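Local coordinates for protein L544 (Acanthamoeba polyphaga mimivirus, PDB 4AMQ) that probably transfers nucleotides as a metal-dependent nucleotidyl transferase associated with the virion, at residues I42-D47 / V87-S92; I127-T132 / I178-I183; Y244-F249 / N351-V356; D298-I303 / D336-W341. One frame throughout, in Å; residues are numbered along the deposited sequence.

Contact 1 (I42-D47 / V87-S92); sequences ILVVPD and VDLINS
Leu89 reaches from helix 82-93 into the bend at Ile42, Leu43 and Val44, where helix 28-42 ends, and makes every side-chain approach between the two segments. Its branches part at the tip. CD1 lies 4.0 Å from Val44 CG2, the two side chains crossing at about a right angle, and also approaches the carbonyl of Ile42. CD2 instead rests 4.0 Å from Leu43 O, making the methyl pair sit against a partly polar rim of backbone oxygens. With CG turned opposite its carbonyl carbon (chi1 -80°), the leucine is directed toward the loop. Val44 and its neighbours are buried; Val44 O is further held by Arg85 NE, from the same helix as Leu89.

The other end of each segment is looser. Asp47 and Asn91 are exposed and lie far from the facing segment, and Ser92, also exposed, turns back on its own helix, with OG bonded to Leu89 O at 2.6 Å. Behind the loop, Leu43 and Val44 pack on strands 66-72 and 209-217. Helices laid over a mixed sheet that carries the metal-binding aspartates Asp66, Asp68 and Asp213 are typical of the nucleotidyltransferase fold.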
# COMPACT_ATOMS: atom_id res chain seq x y z
N ILE A 42 -17.40 3.36 6.50
CA ILE A 42 -16.45 2.26 6.37
C ILE A 42 -15.87 1.77 7.70
O ILE A 42 -15.30 0.68 7.76
CB ILE A 42 -15.28 2.62 5.42
CG1 ILE A 42 -14.38 3.68 6.05
CG2 ILE A 42 -15.81 3.09 4.08
CD1 ILE A 42 -13.16 4.04 5.21
N LEU A 43 -16.01 2.57 8.75
CA LEU A 43 -15.50 2.18 10.06
C LEU A 43 -16.40 1.14 10.73
O LEU A 43 -17.62 1.15 10.55
CB LEU A 43 -15.34 3.40 10.97
CG LEU A 43 -14.22 4.38 10.64
CD1 LEU A 43 -14.32 5.62 11.52
CD2 LEU A 43 -12.85 3.73 10.79
N VAL A 44 -15.79 0.24 11.50
CA VAL A 44 -16.56 -0.73 12.27
C VAL A 44 -17.31 -0.04 13.41
O VAL A 44 -18.48 -0.32 13.66
CB VAL A 44 -15.65 -1.83 12.85
CG1 VAL A 44 -16.43 -2.72 13.81
CG2 VAL A 44 -15.04 -2.66 11.73
N VAL A 45 -16.62 0.87 14.10
CA VAL A 45 -17.24 1.76 15.07
C VAL A 45 -16.92 3.20 14.68
O VAL A 45 -15.76 3.62 14.73
CB VAL A 45 -16.76 1.48 16.51
CG1 VAL A 45 -17.39 2.46 17.48
CG2 VAL A 45 -17.10 0.05 16.90
N PRO A 46 -17.94 3.96 14.26
CA PRO A 46 -17.79 5.31 13.70
C PRO A 46 -17.43 6.38 14.73
O PRO A 46 -16.88 7.42 14.35
CB PRO A 46 -19.17 5.61 13.12
CG PRO A 46 -19.86 4.28 13.02
CD PRO A 46 -19.33 3.49 14.16
N ASP A 47 -17.74 6.14 16.00
CA ASP A 47 -17.50 7.13 17.05
C ASP A 47 -16.08 7.69 16.99
O ASP A 47 -15.10 6.94 17.00
CB ASP A 47 -17.78 6.54 18.43
CG ASP A 47 -19.18 5.95 18.54
OD1 ASP A 47 -20.04 6.31 17.71
OD2 ASP A 47 -19.41 5.14 19.46
N VAL A 87 -19.84 -8.53 7.82
CA VAL A 87 -20.82 -8.93 6.83
C VAL A 87 -21.76 -7.77 6.53
O VAL A 87 -22.08 -7.50 5.37
CB VAL A 87 -21.63 -10.16 7.29
CG1 VAL A 87 -22.87 -10.34 6.44
CG2 VAL A 87 -20.76 -11.40 7.26
N ASP A 88 -22.19 -7.07 7.57
CA ASP A 88 -23.05 -5.91 7.41
C ASP A 88 -22.36 -4.83 6.58
O ASP A 88 -22.96 -4.25 5.67
CB ASP A 88 -23.48 -5.35 8.77
CG ASP A 88 -24.38 -6.30 9.54
OD1 ASP A 88 -24.56 -7.45 9.08
OD2 ASP A 88 -24.89 -5.91 10.61
N LEU A 89 -21.10 -4.56 6.89
CA LEU A 89 -20.32 -3.59 6.12
C LEU A 89 -20.26 -3.99 4.65
O LEU A 89 -20.53 -3.18 3.77
CB LEU A 89 -18.91 -3.45 6.70
CG LEU A 89 -18.78 -2.56 7.93
CD1 LEU A 89 -17.37 -2.63 8.51
CD2 LEU A 89 -19.15 -1.12 7.59
N ILE A 90 -19.90 -5.24 4.40
CA ILE A 90 -19.78 -5.73 3.03
C ILE A 90 -21.09 -5.55 2.25
O ILE A 90 -21.08 -5.02 1.15
CB ILE A 90 -19.32 -7.20 2.99
CG1 ILE A 90 -17.91 -7.31 3.58
CG2 ILE A 90 -19.36 -7.74 1.57
CD1 ILE A 90 -17.35 -8.72 3.59
N ASN A 91 -22.20 -5.97 2.84
CA ASN A 91 -23.50 -5.86 2.18
C ASN A 91 -23.93 -4.42 1.90
O ASN A 91 -24.60 -4.14 0.91
CB ASN A 91 -24.59 -6.58 2.98
CG ASN A 91 -24.48 -8.09 2.89
OD1 ASN A 91 -24.76 -8.80 3.85
ND2 ASN A 91 -24.06 -8.58 1.73
N SER A 92 -23.53 -3.50 2.78
CA SER A 92 -23.89 -2.10 2.62
C SER A 92 -23.13 -1.45 1.46
O SER A 92 -23.44 -0.33 1.07
CB SER A 92 -23.62 -1.32 3.91
OG SER A 92 -22.22 -1.17 4.11

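Contact 2 (I127-T132 / I178-I183); sequences ILLNPT and ILRGGI
Arg180, in the turn of a beta-hairpin closed by a G1 beta bulge, extends its guanidinium to the loop at Ile127 and Leu129. The bulge forms where Gly182 and Ile183 both face Leu179: Leu179 N bonds to Ile183 O at 2.7 Å, and Gly182 N returns to Leu179 O. Arg180 and Gly181 take the two central places of a type II turn, with Gly181 at positive phi (81°), and the side chain of Arg180 leaves the turn toward the 127-132 loop.

Among polar contacts, one hydrogen bond joins the segments. Arg180 NH1 donates to Ile127 O at 2.8 Å, with the N-H bent to 139°, although the oxygen lies almost exactly in the guanidinium plane and the nitrogen in the carbonyl plane. A fold in the arginine chain at chi2 (-78°) brings NH1 back to that carbonyl. On the hairpin side, Arg111 NH2 also donates to Arg180 O.

The remaining contacts are van der Waals and lie at the surface. Ile127 CG2 sits 4.3 Å from Arg180 CB, while its side chain also touches Phe112. Leu129 crosses the arginine at about a right angle and sets a methyl against the polar guanidinium, neither over its face nor at its edge: Leu129 CD2 closes to 3.2 Å from Arg180 NH2 and 3.4 Å from Arg180 NH1.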
# COMPACT_ATOMS: atom_id res chain seq x y z
N ILE A 127 4.34 -25.94 -2.45
CA ILE A 127 3.13 -25.13 -2.45
C ILE A 127 3.29 -23.81 -3.21
O ILE A 127 2.35 -23.02 -3.29
CB ILE A 127 2.59 -24.88 -1.02
CG1 ILE A 127 3.74 -24.83 -0.01
CG2 ILE A 127 1.63 -25.98 -0.62
CD1 ILE A 127 3.29 -24.91 1.43
N LEU A 128 4.48 -23.58 -3.76
CA LEU A 128 4.68 -22.45 -4.66
C LEU A 128 4.50 -22.86 -6.12
O LEU A 128 4.65 -24.04 -6.46
CB LEU A 128 6.07 -21.84 -4.49
CG LEU A 128 6.38 -21.05 -3.22
CD1 LEU A 128 7.03 -21.95 -2.20
CD2 LEU A 128 7.29 -19.87 -3.54
N LEU A 129 4.19 -21.90 -6.98
CA LEU A 129 4.13 -22.13 -8.42
C LEU A 129 5.45 -21.73 -9.08
O LEU A 129 6.10 -22.56 -9.73
CB LEU A 129 2.97 -21.36 -9.05
CG LEU A 129 2.85 -19.87 -8.72
CD1 LEU A 129 2.23 -19.09 -9.87
CD2 LEU A 129 2.06 -19.67 -7.44
N ASN A 130 5.82 -20.47 -8.92
CA ASN A 130 7.05 -19.91 -9.49
C ASN A 130 8.15 -19.68 -8.44
O ASN A 130 8.19 -18.63 -7.81
CB ASN A 130 6.74 -18.60 -10.22
CG ASN A 130 7.98 -17.90 -10.73
OD1 ASN A 130 9.08 -18.08 -10.21
ND2 ASN A 130 7.80 -17.06 -11.74
N PRO A 131 9.02 -20.68 -8.25
CA PRO A 131 10.19 -20.54 -7.39
C PRO A 131 11.44 -20.26 -8.21
O PRO A 131 12.56 -20.41 -7.71
CB PRO A 131 10.28 -21.91 -6.73
CG PRO A 131 9.82 -22.85 -7.81
CD PRO A 131 8.76 -22.09 -8.59
N THR A 132 11.26 -19.88 -9.47
CA THR A 132 12.38 -19.41 -10.27
C THR A 132 12.78 -18.06 -9.71
O THR A 132 13.93 -17.85 -9.33
CB THR A 132 12.03 -19.23 -11.75
OG1 THR A 132 11.58 -17.89 -11.99
CG2 THR A 132 10.95 -20.21 -12.17
N ILE A 178 -10.24 -21.28 0.88
CA ILE A 178 -9.39 -22.40 0.49
C ILE A 178 -7.95 -21.91 0.31
O ILE A 178 -7.70 -20.98 -0.46
CB ILE A 178 -9.85 -23.06 -0.82
CG1 ILE A 178 -11.36 -23.28 -0.82
CG2 ILE A 178 -9.11 -24.38 -1.03
CD1 ILE A 178 -11.82 -24.49 -0.04
N LEU A 179 -7.02 -22.54 1.00
CA LEU A 179 -5.61 -22.18 0.89
C LEU A 179 -4.90 -23.04 -0.15
O LEU A 179 -5.47 -24.01 -0.66
CB LEU A 179 -4.90 -22.34 2.25
CG LEU A 179 -5.18 -21.32 3.36
CD1 LEU A 179 -6.22 -20.29 2.94
CD2 LEU A 179 -5.58 -22.02 4.64
N ARG A 180 -3.66 -22.69 -0.46
CA ARG A 180 -2.83 -23.47 -1.36
C ARG A 180 -2.85 -24.94 -0.95
O ARG A 180 -2.89 -25.26 0.24
CB ARG A 180 -1.39 -22.96 -1.37
CG ARG A 180 -1.20 -21.57 -1.99
CD ARG A 180 -1.21 -21.63 -3.51
NE ARG A 180 -0.99 -20.32 -4.11
CZ ARG A 180 0.21 -19.84 -4.43
NH1 ARG A 180 1.29 -20.56 -4.20
NH2 ARG A 180 0.33 -18.64 -4.98
N GLY A 181 -2.82 -25.83 -1.94
CA GLY A 181 -2.80 -27.26 -1.67
C GLY A 181 -4.17 -27.83 -1.37
O GLY A 181 -4.33 -29.04 -1.23
N GLY A 182 -5.17 -26.96 -1.27
CA GLY A 182 -6.53 -27.38 -1.02
C GLY A 182 -6.93 -27.38 0.44
O GLY A 182 -7.98 -27.91 0.81
N ILE A 183 -6.10 -26.78 1.29
CA ILE A 183 -6.38 -26.71 2.72
C ILE A 183 -7.56 -25.77 3.00
O ILE A 183 -7.60 -24.64 2.52
CB ILE A 183 -5.15 -26.23 3.52
CG1 ILE A 183 -3.93 -27.08 3.18
CG2 ILE A 183 -5.44 -26.27 5.02
CD1 ILE A 183 -4.15 -28.57 3.35

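Contact 3 (Y244-F249 / N351-V356); sequences YYFMLF and NINKSV
With CG anti to the backbone N (chi1 174°), Tyr245 swings its ring toward helix 334-368, where Val356 holds CG2 in the corresponding anti position and CG1 between its backbone N and carbonyl carbon. The valine thus offers both methyls to the tyrosine. CG2 stands over one face of the ring in a CH-pi contact, 3.9 Å from the centroid and 23° off the normal, and comes closest, at 3.6 Å, to Tyr245 CG. CG1 meets the base of the side chain, 3.8 Å from Tyr245 CB.

The tyrosine is gripped from both faces, by Val356 CG2 on one and by Phe249 CE1, displaced toward the rim, on the other. Separately, Tyr245 CD2 sits over the centre of the Phe246 ring. Tyr245 OH bonds to Ile269 O, fixing the far end of the ring, while the backbone N of Tyr245 is bonded to Asn357 OD1, one residue after Val356.

Phe246 makes the second, more polar approach. Asn353 OD1 meets the ring at its edge, 3.3 Å from Phe246 CE2, with the amide and ring planes 31° apart, so that a carbonyl oxygen faces the weakly positive C-H rim. The amide's ND2 is taken by Tyr349 O within the same helix. Leu280, from helix 274-292, touches both Phe246 and Asn353. This is helix packing in the helical domain, with a cluster of aromatic rings where a type I turn, Tyr245 to Leu248, leads into helix 248-254 against the long helix 334-368.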
# COMPACT_ATOMS: atom_id res chain seq x y z
N TYR A 244 17.80 7.18 -3.61
CA TYR A 244 18.12 8.35 -2.80
C TYR A 244 16.92 9.11 -2.26
O TYR A 244 17.01 9.77 -1.23
CB TYR A 244 19.04 9.29 -3.59
CG TYR A 244 20.39 8.68 -3.89
CD1 TYR A 244 21.17 8.14 -2.87
CD2 TYR A 244 20.87 8.60 -5.19
CE1 TYR A 244 22.40 7.57 -3.14
CE2 TYR A 244 22.10 8.03 -5.47
CZ TYR A 244 22.86 7.52 -4.44
OH TYR A 244 24.09 6.95 -4.71
N TYR A 245 15.78 9.02 -2.94
CA TYR A 245 14.57 9.66 -2.46
C TYR A 245 14.03 8.95 -1.23
O TYR A 245 13.66 9.58 -0.24
CB TYR A 245 13.50 9.69 -3.55
CG TYR A 245 12.17 10.21 -3.06
CD1 TYR A 245 12.03 11.54 -2.69
CD2 TYR A 245 11.06 9.38 -2.97
CE1 TYR A 245 10.83 12.03 -2.24
CE2 TYR A 245 9.85 9.87 -2.52
CZ TYR A 245 9.74 11.19 -2.16
OH TYR A 245 8.53 11.68 -1.71
N PHE A 246 13.98 7.62 -1.29
CA PHE A 246 13.46 6.84 -0.18
C PHE A 246 14.45 6.74 0.98
O PHE A 246 14.06 6.45 2.12
CB PHE A 246 13.02 5.45 -0.67
CG PHE A 246 11.85 5.50 -1.61
CD1 PHE A 246 10.56 5.59 -1.12
CD2 PHE A 246 12.04 5.47 -2.98
CE1 PHE A 246 9.47 5.65 -1.98
CE2 PHE A 246 10.96 5.52 -3.85
CZ PHE A 246 9.68 5.61 -3.35
N MET A 247 15.72 7.02 0.70
CA MET A 247 16.74 7.04 1.74
C MET A 247 16.66 8.32 2.57
O MET A 247 17.31 8.43 3.60
CB MET A 247 18.13 6.87 1.13
CG MET A 247 18.34 5.53 0.44
SD MET A 247 19.67 5.53 -0.77
CE MET A 247 21.10 5.71 0.29
N LEU A 248 15.86 9.27 2.11
CA LEU A 248 15.60 10.48 2.88
C LEU A 248 14.68 10.19 4.07
O LEU A 248 14.71 10.89 5.07
CB LEU A 248 14.96 11.57 2.01
CG LEU A 248 15.80 12.20 0.90
CD1 LEU A 248 14.94 13.16 0.08
CD2 LEU A 248 17.01 12.93 1.47
N PHE A 249 13.87 9.14 3.93
CA PHE A 249 12.91 8.76 4.97
C PHE A 249 13.60 8.33 6.27
O PHE A 249 13.17 8.72 7.36
CB PHE A 249 11.96 7.67 4.47
CG PHE A 249 10.95 8.15 3.46
CD1 PHE A 249 11.35 8.63 2.23
CD2 PHE A 249 9.59 8.13 3.76
CE1 PHE A 249 10.41 9.08 1.30
CE2 PHE A 249 8.66 8.58 2.84
CZ PHE A 249 9.07 9.05 1.61
N ASN A 351 10.47 4.46 -14.34
CA ASN A 351 10.96 5.75 -14.78
C ASN A 351 10.83 6.82 -13.70
O ASN A 351 11.75 7.61 -13.49
CB ASN A 351 10.25 6.18 -16.07
CG ASN A 351 10.97 7.30 -16.79
OD1 ASN A 351 10.40 8.36 -17.04
ND2 ASN A 351 12.23 7.07 -17.11
N ILE A 352 9.69 6.84 -13.02
CA ILE A 352 9.45 7.82 -11.98
C ILE A 352 10.42 7.63 -10.82
O ILE A 352 10.96 8.59 -10.29
CB ILE A 352 8.00 7.77 -11.45
CG1 ILE A 352 7.03 8.18 -12.56
CG2 ILE A 352 7.83 8.69 -10.25
CD1 ILE A 352 5.58 8.01 -12.20
N ASN A 353 10.64 6.38 -10.44
CA ASN A 353 11.61 6.06 -9.41
C ASN A 353 13.00 6.56 -9.78
O ASN A 353 13.66 7.22 -8.99
CB ASN A 353 11.66 4.55 -9.16
CG ASN A 353 10.64 4.11 -8.14
OD1 ASN A 353 10.83 4.30 -6.94
ND2 ASN A 353 9.54 3.52 -8.61
N LYS A 354 13.43 6.21 -10.98
CA LYS A 354 14.74 6.63 -11.47
C LYS A 354 14.88 8.14 -11.36
O LYS A 354 15.88 8.64 -10.84
CB LYS A 354 14.94 6.18 -12.92
CG LYS A 354 16.29 6.56 -13.50
CD LYS A 354 16.42 6.06 -14.93
CE LYS A 354 16.21 4.55 -15.00
NZ LYS A 354 17.12 3.83 -14.07
N SER A 355 13.87 8.86 -11.83
CA SER A 355 13.92 10.32 -11.85
C SER A 355 13.99 10.94 -10.45
O SER A 355 14.84 11.79 -10.19
CB SER A 355 12.73 10.89 -12.62
OG SER A 355 12.79 12.30 -12.68
N VAL A 356 13.10 10.52 -9.56
CA VAL A 356 13.04 11.12 -8.24
C VAL A 356 14.30 10.81 -7.42
O VAL A 356 14.78 11.65 -6.67
CB VAL A 356 11.77 10.71 -7.46
CG1 VAL A 356 11.88 9.28 -6.94
CG2 VAL A 356 11.50 11.67 -6.32

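Contact 4 (D298-I303 / D336-W341); sequences DTAKSI and DKIIAW
Helices 298-303 and 336-341 run in broadly the same direction, their short axes 10.2 Å apart and inclined at 37°, with Ala300 and Ile338 as the closest pair of alpha carbons. The wide spacing suits the indole of Trp341, which lies between the two backbones.

The benzo end of the tryptophan does the touching. Trp341 CZ3 sits 4.1 Å from Ala300 CB. The same carbon, CZ3 of Trp341, is 3.9 Å from Lys301 N, and CH2 continues along the start of Lys301, at 4.0 Å from Lys301 CA. The small alanine methyl leaves the helix backbone itself within range of the ring, which meets these atoms obliquely. CG anti to the carbonyl carbon (chi1 -83°) sends the indole out to that surface. One turn back on its own helix, Lys337 lays CG 3.5 Å above one face of the indole. Ile338 completes the apolar seam, with CG1 at 4.2 Å from Ala300 CB.

The edge of the seam is charged: the ammonium groups Lys301 NZ and Lys337 NZ are 5.1 Å apart, which would be expected to disfavour their drawing closer. Away from the interface, Ser302 OG shares Thr299 O with the helical bond from Ile303 N.

Tyr286 of helix 274-292 packs on Ala300, Ile303 and Trp341, and its hydroxyl bonds to Ile338 O. On helix 319-331, Val328 touches Lys337, Ala340 and Trp341. Helix 274-292 thus touches both segments, and helix 319-331 touches the 336-341 side.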
# COMPACT_ATOMS: atom_id res chain seq x y z
N ASP A 298 -13.84 1.45 -16.68
CA ASP A 298 -14.13 2.82 -16.27
C ASP A 298 -13.19 3.32 -15.18
O ASP A 298 -12.77 4.48 -15.19
CB ASP A 298 -15.59 2.94 -15.83
CG ASP A 298 -15.85 4.19 -15.01
OD1 ASP A 298 -15.81 5.30 -15.58
OD2 ASP A 298 -16.11 4.05 -13.79
N THR A 299 -12.84 2.45 -14.24
CA THR A 299 -11.93 2.85 -13.16
C THR A 299 -10.50 2.91 -13.68
O THR A 299 -9.75 3.83 -13.34
CB THR A 299 -12.03 1.90 -11.95
OG1 THR A 299 -13.37 1.91 -11.45
CG2 THR A 299 -11.07 2.33 -10.85
N ALA A 300 -10.12 1.94 -14.50
CA ALA A 300 -8.79 1.93 -15.10
C ALA A 300 -8.56 3.19 -15.91
O ALA A 300 -7.49 3.79 -15.86
CB ALA A 300 -8.60 0.69 -15.97
N LYS A 301 -9.58 3.58 -16.67
CA LYS A 301 -9.50 4.77 -17.51
C LYS A 301 -9.37 6.04 -16.67
O LYS A 301 -8.59 6.92 -17.01
CB LYS A 301 -10.73 4.87 -18.42
CG LYS A 301 -10.82 6.20 -19.15
CD LYS A 301 -12.07 6.29 -20.02
CE LYS A 301 -12.00 5.35 -21.21
NZ LYS A 301 -13.13 5.59 -22.15
N SER A 302 -10.14 6.13 -15.59
CA SER A 302 -10.08 7.32 -14.75
C SER A 302 -8.67 7.47 -14.16
O SER A 302 -8.14 8.57 -14.09
CB SER A 302 -11.15 7.27 -13.65
OG SER A 302 -10.80 6.34 -12.63
N ILE A 303 -8.08 6.36 -13.74
CA ILE A 303 -6.74 6.37 -13.19
C ILE A 303 -5.71 6.79 -14.24
O ILE A 303 -4.88 7.66 -13.98
CB ILE A 303 -6.35 4.99 -12.60
CG1 ILE A 303 -7.09 4.74 -11.29
CG2 ILE A 303 -4.84 4.91 -12.40
CD1 ILE A 303 -6.83 3.37 -10.69
N ASP A 336 -8.10 -6.04 -22.87
CA ASP A 336 -6.78 -5.94 -23.49
C ASP A 336 -6.17 -4.57 -23.21
O ASP A 336 -4.96 -4.46 -22.99
CB ASP A 336 -6.87 -6.18 -25.00
CG ASP A 336 -7.12 -7.63 -25.34
OD1 ASP A 336 -6.83 -8.50 -24.49
OD2 ASP A 336 -7.61 -7.91 -26.46
N LYS A 337 -7.01 -3.54 -23.22
CA LYS A 337 -6.58 -2.19 -22.89
C LYS A 337 -6.09 -2.09 -21.44
O LYS A 337 -5.03 -1.50 -21.17
CB LYS A 337 -7.73 -1.21 -23.14
CG LYS A 337 -7.37 0.24 -22.95
CD LYS A 337 -8.59 1.15 -23.09
CE LYS A 337 -9.03 1.29 -24.54
NZ LYS A 337 -10.08 2.35 -24.68
N ILE A 338 -6.85 -2.66 -20.51
CA ILE A 338 -6.50 -2.64 -19.09
C ILE A 338 -5.14 -3.30 -18.85
O ILE A 338 -4.30 -2.79 -18.10
CB ILE A 338 -7.56 -3.36 -18.23
CG1 ILE A 338 -8.94 -2.73 -18.44
CG2 ILE A 338 -7.17 -3.34 -16.76
CD1 ILE A 338 -10.04 -3.33 -17.55
N ILE A 339 -4.94 -4.44 -19.50
CA ILE A 339 -3.69 -5.19 -19.43
C ILE A 339 -2.50 -4.44 -20.02
O ILE A 339 -1.44 -4.34 -19.40
CB ILE A 339 -3.85 -6.55 -20.14
CG1 ILE A 339 -4.88 -7.41 -19.40
CG2 ILE A 339 -2.50 -7.26 -20.25
CD1 ILE A 339 -5.37 -8.60 -20.20
N ALA A 340 -2.67 -3.91 -21.23
CA ALA A 340 -1.62 -3.15 -21.90
C ALA A 340 -1.21 -1.94 -21.05
O ALA A 340 -0.02 -1.64 -20.91
CB ALA A 340 -2.06 -2.70 -23.27
N TRP A 341 -2.20 -1.26 -20.49
CA TRP A 341 -1.95 -0.15 -19.57
C TRP A 341 -1.14 -0.61 -18.37
O TRP A 341 -0.20 0.06 -17.96
CB TRP A 341 -3.27 0.45 -19.09
CG TRP A 341 -3.87 1.43 -20.03
CD1 TRP A 341 -3.23 2.11 -21.03
CD2 TRP A 341 -5.24 1.86 -20.08
NE1 TRP A 341 -4.11 2.94 -21.69
CE2 TRP A 341 -5.35 2.79 -21.12
CE3 TRP A 341 -6.37 1.53 -19.33
CZ2 TRP A 341 -6.56 3.41 -21.43
CZ3 TRP A 341 -7.57 2.14 -19.65
CH2 TRP A 341 -7.65 3.07 -20.68

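How the contacts relate
Contacts 1 and 2 lie within the nucleotidyltransferase domain, 32 Å apart between centres, and contacts 3 and 4 within the helical domain. The latter two share helix 334-368: contact 4 uses its beginning and contact 3 a later part, with nearest atoms about 11 Å apart and contact 4 nested in the chain loop that contact 3 closes. Contacts 1 and 3 stand on opposite sides of the chain's centre, 37 Å apart between centres. The side chains of Ile42 and Phe246 are each about 12 Å from a manganese ion, and that of Ile42 about 10 Å from the magnesium, so neither is a ligand.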